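PDB 3V6N: lectin, which binds calcium and sodium ions, agglutinates red blood cells and is a chickpea albumin with a four-bladed hemopexin-type beta-propeller fold. Local coordinates for residues P162-G166 with T167-A171. Numbering follows the deposited sequence.
Sequences PCLRG and TIFEA
Thr167 grips the carbonyl oxygen of Leu164 with two donors at once. Its backbone N lies 3.1 Å from Leu164 O, the N-H pointing at the oxygen at an angle of 157°. Its hydroxyl OG1 donates to the same Leu164 O over 2.9 Å. Both arrive from one face of the carbonyl plane, the N standing well above it and OG1 tilted less from it. The hydroxyl gets there because OG1 sits between Thr167's own backbone N and carbonyl carbon (chi1 76°), which leaves CG2 beside the N and 3.6 Å from Leu164 O. While donating to Leu164 O, OG1 also accepts from the backbone N two residues on, Phe169 N at 3.2 Å, which makes an ST turn; with both roles of the hydroxyl used, its rotation is probably fixed.

The N-H bond closes a type II beta turn from Leu164 to Thr167, in which Gly166 takes a positive phi. This turn belongs to the loop joining helix 157-160 to strand 175-178, and so carries the chain from one four-stranded blade of the hemopexin-fold propeller to the next.

Glu170 reaches back to the N-H of Gly166, the third residue of the turn. With CG anti to the backbone N (chi1 -158°) and an extended chain beyond it, OE1 comes within 2.9 Å of Gly166 N, which meets it from above the carboxylate plane. On the way, Glu170 CB passes Leu164 O at 3.6 Å.

The apolar contact is between the two buried residues, Leu164 CD2 meeting Phe169 CB at 4.2 Å. The Phe169 ring then leads away from the turn to touch Leu187 and Ala194 in the following blade. Leu164 packs on Leu187 as well and on Ile157 of the preceding helix, while Ile168 O accepts a hydrogen bond from Lys189 NZ.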
ATOM      1  N   PRO A 162       4.787   0.339  34.883  1.00 26.15           N
ATOM      2  CA  PRO A 162       4.870   1.481  35.804  1.00 26.81           C
ATOM      3  C   PRO A 162       6.280   2.048  35.881  1.00 27.03           C
ATOM      4  O   PRO A 162       6.440   3.245  36.085  1.00 26.74           O
ATOM      5  CB  PRO A 162       4.476   0.881  37.161  1.00 27.13           C
ATOM      6  CG  PRO A 162       3.812  -0.408  36.851  1.00 27.81           C
ATOM      7  CD  PRO A 162       4.494  -0.910  35.609  1.00 26.05           C
ATOM      8  N   CYS A 163       7.270   1.170  35.699  1.00 28.03           N
ATOM      9  CA  CYS A 163       8.695   1.511  35.579  1.00 29.08           C
ATOM     10  C   CYS A 163       9.029   2.603  34.544  1.00 27.07           C
ATOM     11  O   CYS A 163      10.107   3.188  34.588  1.00 26.59           O
ATOM     12  CB  CYS A 163       9.531   0.230  35.294  1.00 32.42           C
ATOM     13  SG  CYS A 163       9.193  -0.725  33.760  1.00 38.81           S
ATOM     14  N   LEU A 164       8.113   2.885  33.626  1.00 25.28           N
ATOM     15  CA  LEU A 164       8.385   3.874  32.572  1.00 24.86           C
ATOM     16  C   LEU A 164       7.864   5.280  32.874  1.00 25.37           C
ATOM     17  O   LEU A 164       8.111   6.222  32.110  1.00 25.10           O
ATOM     18  CB  LEU A 164       7.858   3.380  31.219  1.00 23.49           C
ATOM     19  CG  LEU A 164       8.464   2.058  30.724  1.00 22.81           C
ATOM     20  CD1 LEU A 164       7.778   1.587  29.460  1.00 22.09           C
ATOM     21  CD2 LEU A 164       9.966   2.200  30.501  1.00 22.58           C
ATOM     22  N   ARG A 165       7.134   5.422  33.975  1.00 26.36           N
ATOM     23  CA  ARG A 165       6.637   6.745  34.387  1.00 28.50           C
ATOM     24  C   ARG A 165       7.840   7.660  34.606  1.00 27.65           C
ATOM     25  O   ARG A 165       8.830   7.249  35.210  1.00 26.77           O
ATOM     26  CB  ARG A 165       5.789   6.629  35.658  1.00 30.75           C
ATOM     27  CG  ARG A 165       4.924   7.844  35.993  1.00 33.27           C
ATOM     28  CD  ARG A 165       4.102   7.610  37.259  1.00 35.84           C
ATOM     29  NE  ARG A 165       3.237   6.423  37.159  1.00 38.64           N
ATOM     30  CZ  ARG A 165       3.536   5.213  37.649  1.00 40.37           C
ATOM     31  NH1 ARG A 165       4.689   4.997  38.298  1.00 41.26           N
ATOM     32  NH2 ARG A 165       2.683   4.210  37.487  1.00 38.58           N
ATOM     33  N   GLY A 166       7.778   8.872  34.062  1.00 27.78           N
ATOM     34  CA  GLY A 166       8.850   9.852  34.240  1.00 28.05           C
ATOM     35  C   GLY A 166      10.045   9.687  33.319  1.00 28.35           C
ATOM     36  O   GLY A 166      11.015  10.429  33.432  1.00 28.43           O
ATOM     37  N   THR A 167       9.990   8.706  32.414  1.00 28.82           N
ATOM     38  CA  THR A 167      11.034   8.517  31.399  1.00 27.99           C
ATOM     39  C   THR A 167      10.495   9.008  30.055  1.00 28.14           C
ATOM     40  O   THR A 167       9.299   9.252  29.932  1.00 28.00           O
ATOM     41  CB  THR A 167      11.482   7.036  31.272  1.00 27.91           C
ATOM     42  OG1 THR A 167      10.494   6.290  30.547  1.00 26.80           O
ATOM     43  CG2 THR A 167      11.710   6.392  32.651  1.00 27.73           C
ATOM     44  N   ILE A 168      11.368   9.139  29.052  1.00 28.45           N
ATOM     45  CA  ILE A 168      10.947   9.517  27.686  1.00 28.89           C
ATOM     46  C   ILE A 168       9.970   8.515  27.034  1.00 28.31           C
ATOM     47  O   ILE A 168       9.264   8.857  26.079  1.00 30.48           O
ATOM     48  CB  ILE A 168      12.153   9.746  26.725  1.00 29.37           C
ATOM     49  CG1 ILE A 168      12.974   8.457  26.554  1.00 29.35           C
ATOM     50  CG2 ILE A 168      13.023  10.904  27.208  1.00 30.15           C
ATOM     51  CD1 ILE A 168      14.036   8.535  25.473  1.00 29.19           C
ATOM     52  N   PHE A 169       9.923   7.292  27.549  1.00 26.21           N
ATOM     53  CA  PHE A 169       9.059   6.249  26.990  1.00 25.62           C
ATOM     54  C   PHE A 169       7.598   6.326  27.442  1.00 25.69           C
ATOM     55  O   PHE A 169       6.743   5.600  26.927  1.00 25.50           O
ATOM     56  CB  PHE A 169       9.637   4.864  27.310  1.00 24.53           C
ATOM     57  CG  PHE A 169      11.000   4.634  26.729  1.00 24.78           C
ATOM     58  CD1 PHE A 169      11.162   4.431  25.355  1.00 23.81           C
ATOM     59  CD2 PHE A 169      12.130   4.639  27.549  1.00 24.59           C
ATOM     60  CE1 PHE A 169      12.424   4.222  24.816  1.00 23.66           C
ATOM     61  CE2 PHE A 169      13.394   4.425  27.009  1.00 24.27           C
ATOM     62  CZ  PHE A 169      13.542   4.221  25.643  1.00 23.93           C
ATOM     63  N   GLU A 170       7.319   7.215  28.391  1.00 25.98           N
ATOM     64  CA  GLU A 170       5.994   7.338  28.976  1.00 26.90           C
ATOM     65  C   GLU A 170       4.924   7.676  27.931  1.00 26.15           C
ATOM     66  O   GLU A 170       3.806   7.175  27.997  1.00 25.83           O
ATOM     67  CB  GLU A 170       6.024   8.404  30.075  1.00 28.93           C
ATOM     68  CG  GLU A 170       4.921   8.294  31.105  1.00 29.83           C
ATOM     69  CD  GLU A 170       4.791   9.546  31.949  1.00 31.61           C
ATOM     70  OE1 GLU A 170       5.828  10.108  32.376  1.00 31.06           O
ATOM     71  OE2 GLU A 170       3.637   9.970  32.184  1.00 33.60           O
ATOM     72  N   ALA A 171       5.270   8.512  26.963  1.00 25.70           N
ATOM     73  CA  ALA A 171       4.305   8.923  25.945  1.00 26.31           C
ATOM     74  C   ALA A 171       4.499   8.216  24.606  1.00 25.71           C
ATOM     75  O   ALA A 171       3.837   8.552  23.633  1.00 26.78           O
ATOM     76  CB  ALA A 171       4.329  10.436  25.759  1.00 26.67           C
TER